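PDB 6VHF: PHD-type domain-containing protein from Chaetomium thermophilum, which serves as the Cfp1 subunit of the histone H3K4 methyltransferase complex COMPASS, here represented by its zinc-binding RbBP5-interacting domain. Local coordinates for residues I34-A37 with I38-E42; C130-K133 with K134-P137. All coordinates share one frame; numbering follows the deposited sequence.

Interaction 1 is a turn-by-turn contact within helix 4-46, and interaction 2 is a zinc-binding loop that leads into helix 141-177. Their centres lie 15 Å apart and their nearest atoms about 7 Å apart, so they do not touch directly. The adjacent residues Ile56 and Cys57 relate them. Arg41 of interaction 1 hydrogen-bonds the carbonyl of Ile56, while Cys57 completes the zinc site together with Cys130 and Cys135 of interaction 2 and His138. The Arg41 side chain remains about 9 Å from the zinc ion and about 6 Å from the Cys57 side chain, which places it outside the first coordination shell.

Interaction 1 of 2, residues I34-A37 with I38-E42; sequences IELA and IARRE
Residues Ile34-Ala37 and Ile38-Glu42 form consecutive turns of one alpha helix, as four i to i+4 bonds show, from Ile38 N to Ile34 O (2.9 Å, N-H...O angle 170°) through Arg41 N to Ala37 O (3.0 Å, 150°). The side chains pair with the same spacing. CG2 of Ile34 meets CD1 of Ile38 at 3.9 Å, the two branches crossing obliquely. On another side of the helix Leu36 and Arg40 run alongside each other, with Leu36 CD1 3.7 Å from Arg40 CG. Arg40 CG stands anti to its own carbonyl carbon (chi1 -72°), which sets it beside Leu36 O at 3.3 Å; a bend at chi3 then turns the guanidinium away, and NH2 reaches the carbonyl of Pro124. With an alanine at Arg40, CG and CD are gone, and Leu36 CD1 would probably lose its neighbour along the helix and Pro124 O its guanidinium donor. Arg41 instead extends from CG to NE and gives NH2 to Ile56 O, with a weak second bond from NE to Cys57 O. Trp141 of helix 141-177 packs on Ala37 and Ile38, Leu145 and Thr146 of that helix pack on Ile34, and Leu63 of a loop touches both Ile34 and Ala37.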
# COMPACT_ATOMS: atom_id res chain seq x y z
N ILE A 34 8.51 -1.31 6.16
CA ILE A 34 9.64 -0.58 5.60
C ILE A 34 10.44 0.09 6.70
O ILE A 34 11.68 0.04 6.71
CB ILE A 34 9.15 0.44 4.56
CG1 ILE A 34 8.44 -0.26 3.40
CG2 ILE A 34 10.31 1.26 4.04
CD1 ILE A 34 7.69 0.73 2.50
N GLU A 35 9.76 0.73 7.65
CA GLU A 35 10.46 1.29 8.80
C GLU A 35 11.22 0.21 9.57
O GLU A 35 12.37 0.42 9.97
CB GLU A 35 9.48 2.01 9.73
CG GLU A 35 10.00 3.33 10.27
CD GLU A 35 8.94 4.11 11.06
OE1 GLU A 35 9.12 4.24 12.30
OE2 GLU A 35 7.94 4.58 10.45
N LEU A 36 10.60 -0.95 9.81
CA LEU A 36 11.30 -2.00 10.53
C LEU A 36 12.55 -2.45 9.77
O LEU A 36 13.60 -2.70 10.38
CB LEU A 36 10.37 -3.19 10.80
CG LEU A 36 11.02 -4.52 11.21
CD1 LEU A 36 11.78 -4.38 12.52
CD2 LEU A 36 9.99 -5.62 11.32
N ALA A 37 12.47 -2.50 8.44
CA ALA A 37 13.61 -2.91 7.62
C ALA A 37 14.73 -1.88 7.72
O ALA A 37 15.89 -2.24 7.93
CB ALA A 37 13.17 -3.10 6.17
N ILE A 38 14.38 -0.59 7.61
CA ILE A 38 15.37 0.46 7.78
C ILE A 38 16.05 0.36 9.15
O ILE A 38 17.28 0.41 9.23
CB ILE A 38 14.72 1.84 7.56
CG1 ILE A 38 14.48 2.05 6.07
CG2 ILE A 38 15.60 2.95 8.07
CD1 ILE A 38 13.35 3.06 5.75
N ALA A 39 15.28 0.18 10.23
CA ALA A 39 15.84 0.15 11.58
C ALA A 39 16.75 -1.05 11.80
O ALA A 39 17.75 -0.96 12.51
CB ALA A 39 14.73 0.14 12.63
N ARG A 40 16.36 -2.21 11.26
CA ARG A 40 17.19 -3.41 11.38
C ARG A 40 18.47 -3.26 10.59
O ARG A 40 19.51 -3.80 10.98
CB ARG A 40 16.41 -4.64 10.91
CG ARG A 40 15.31 -5.09 11.85
CD ARG A 40 14.64 -6.36 11.31
NE ARG A 40 15.63 -7.37 10.95
CZ ARG A 40 16.17 -8.22 11.83
NH1 ARG A 40 15.77 -8.20 13.10
NH2 ARG A 40 17.08 -9.11 11.42
N ARG A 41 18.42 -2.51 9.49
CA ARG A 41 19.61 -2.21 8.71
C ARG A 41 20.54 -1.30 9.50
O ARG A 41 21.74 -1.55 9.58
CB ARG A 41 19.21 -1.56 7.38
CG ARG A 41 20.41 -1.22 6.50
CD ARG A 41 20.06 -0.31 5.32
NE ARG A 41 21.29 0.01 4.60
CZ ARG A 41 22.01 1.11 4.75
NH1 ARG A 41 21.61 2.07 5.59
NH2 ARG A 41 23.13 1.27 4.06
N GLU A 42 20.00 -0.25 10.12
CA GLU A 42 20.83 0.62 10.93
C GLU A 42 21.42 -0.13 12.12
O GLU A 42 22.58 0.10 12.48
CB GLU A 42 20.01 1.84 11.39
CG GLU A 42 20.72 2.71 12.43
CD GLU A 42 19.77 3.69 13.16
OE1 GLU A 42 20.25 4.38 14.10
OE2 GLU A 42 18.57 3.73 12.82

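Interaction 2 of 2, residues C130-K133 with K134-P137; sequences CLRK and KCKP. With ZN (zinc ion), chain B.
The peptide plane joining Lys133 to Lys134 has different neighbours on its two faces. Over one face folds the Lys134 side chain, its CD 3.7 Å from Lys133 C, with Lys133 CB on that same side; the backbone N of Cys135 lies on the other, 3.3 Å from Lys133 C. At the carbonyl edge Lys134 CB lies 3.2 Å from Lys133 O. Lys134 has a left-handed backbone conformation (phi 44°, psi 59°), and this turns the chain so that Cys135 comes back beside Arg132, whose CB is 3.9 Å from Cys135 CB. The lysine ammonium groups find partners elsewhere: Lys133 NZ bonds Gly51 O and Lys134 NZ pairs with Asp55. Both cysteines carry SG anti to the backbone N, and the sulfurs converge on zinc, Cys135 SG at 2.3 Å and Cys130 SG at a longer 2.6 Å. Cys130 SG also accepts a long N-H...S bond from Arg132 N (3.6 Å, 163°), which would probably temper the thiolate charge and fix the loop's course. Cys57 SG and His138 ND1 complete a three-cysteine, one-histidine site, the single zinc of the non-canonical monovalent zinc finger that stabilises integration of Cfp1 into COMPASS.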
# COMPACT_ATOMS: atom_id res chain seq x y z
N CYS A 130 19.68 -8.39 2.75
CA CYS A 130 20.52 -8.45 1.57
C CYS A 130 21.81 -7.71 1.85
O CYS A 130 21.79 -6.51 2.13
CB CYS A 130 19.83 -7.83 0.36
SG CYS A 130 20.96 -7.55 -1.01
N LEU A 131 22.94 -8.43 1.78
CA LEU A 131 24.23 -7.87 2.16
C LEU A 131 25.05 -7.40 0.96
O LEU A 131 26.25 -7.15 1.10
CB LEU A 131 25.04 -8.88 2.99
CG LEU A 131 24.59 -9.22 4.41
CD1 LEU A 131 24.06 -7.98 5.15
CD2 LEU A 131 23.56 -10.36 4.41
N ARG A 132 24.43 -7.26 -0.22
CA ARG A 132 25.18 -6.73 -1.35
C ARG A 132 25.61 -5.30 -1.06
O ARG A 132 24.86 -4.53 -0.45
CB ARG A 132 24.34 -6.82 -2.63
CG ARG A 132 25.09 -6.47 -3.92
CD ARG A 132 25.95 -7.63 -4.47
NE ARG A 132 26.94 -8.13 -3.52
CZ ARG A 132 28.11 -7.55 -3.27
NH1 ARG A 132 28.46 -6.45 -3.92
NH2 ARG A 132 28.95 -8.07 -2.38
N LYS A 133 26.84 -4.95 -1.44
CA LYS A 133 27.31 -3.58 -1.32
C LYS A 133 27.04 -2.83 -2.62
O LYS A 133 27.16 -3.40 -3.71
CB LYS A 133 28.81 -3.52 -0.98
CG LYS A 133 29.18 -3.91 0.46
CD LYS A 133 30.64 -3.54 0.80
CE LYS A 133 31.09 -4.14 2.14
NZ LYS A 133 30.78 -5.60 2.27
N LYS A 134 26.68 -1.56 -2.50
CA LYS A 134 26.20 -0.76 -3.63
C LYS A 134 25.21 -1.56 -4.48
O LYS A 134 25.42 -1.82 -5.67
CB LYS A 134 27.37 -0.25 -4.48
CG LYS A 134 28.26 0.79 -3.80
CD LYS A 134 29.30 0.13 -2.90
CE LYS A 134 30.40 1.11 -2.52
NZ LYS A 134 29.84 2.40 -2.01
N CYS A 135 24.13 -1.99 -3.83
CA CYS A 135 23.19 -2.89 -4.49
C CYS A 135 22.34 -2.14 -5.50
O CYS A 135 22.05 -0.95 -5.34
CB CYS A 135 22.30 -3.56 -3.46
SG CYS A 135 21.11 -4.62 -4.20
N LYS A 136 21.95 -2.85 -6.56
CA LYS A 136 21.26 -2.24 -7.69
C LYS A 136 19.88 -2.86 -7.95
O LYS A 136 18.96 -2.14 -8.34
CB LYS A 136 22.12 -2.32 -8.96
CG LYS A 136 23.35 -1.41 -8.93
CD LYS A 136 23.06 -0.09 -8.22
CE LYS A 136 24.03 1.00 -8.61
NZ LYS A 136 23.62 2.31 -8.03
N PRO A 137 19.70 -4.17 -7.76
CA PRO A 137 18.33 -4.71 -7.74
C PRO A 137 17.43 -4.07 -6.69
O PRO A 137 16.20 -3.99 -6.89
CB PRO A 137 18.54 -6.20 -7.46
CG PRO A 137 19.88 -6.49 -8.03
CD PRO A 137 20.70 -5.25 -7.85
ZN ZN B . 20.01 -5.50 -2.32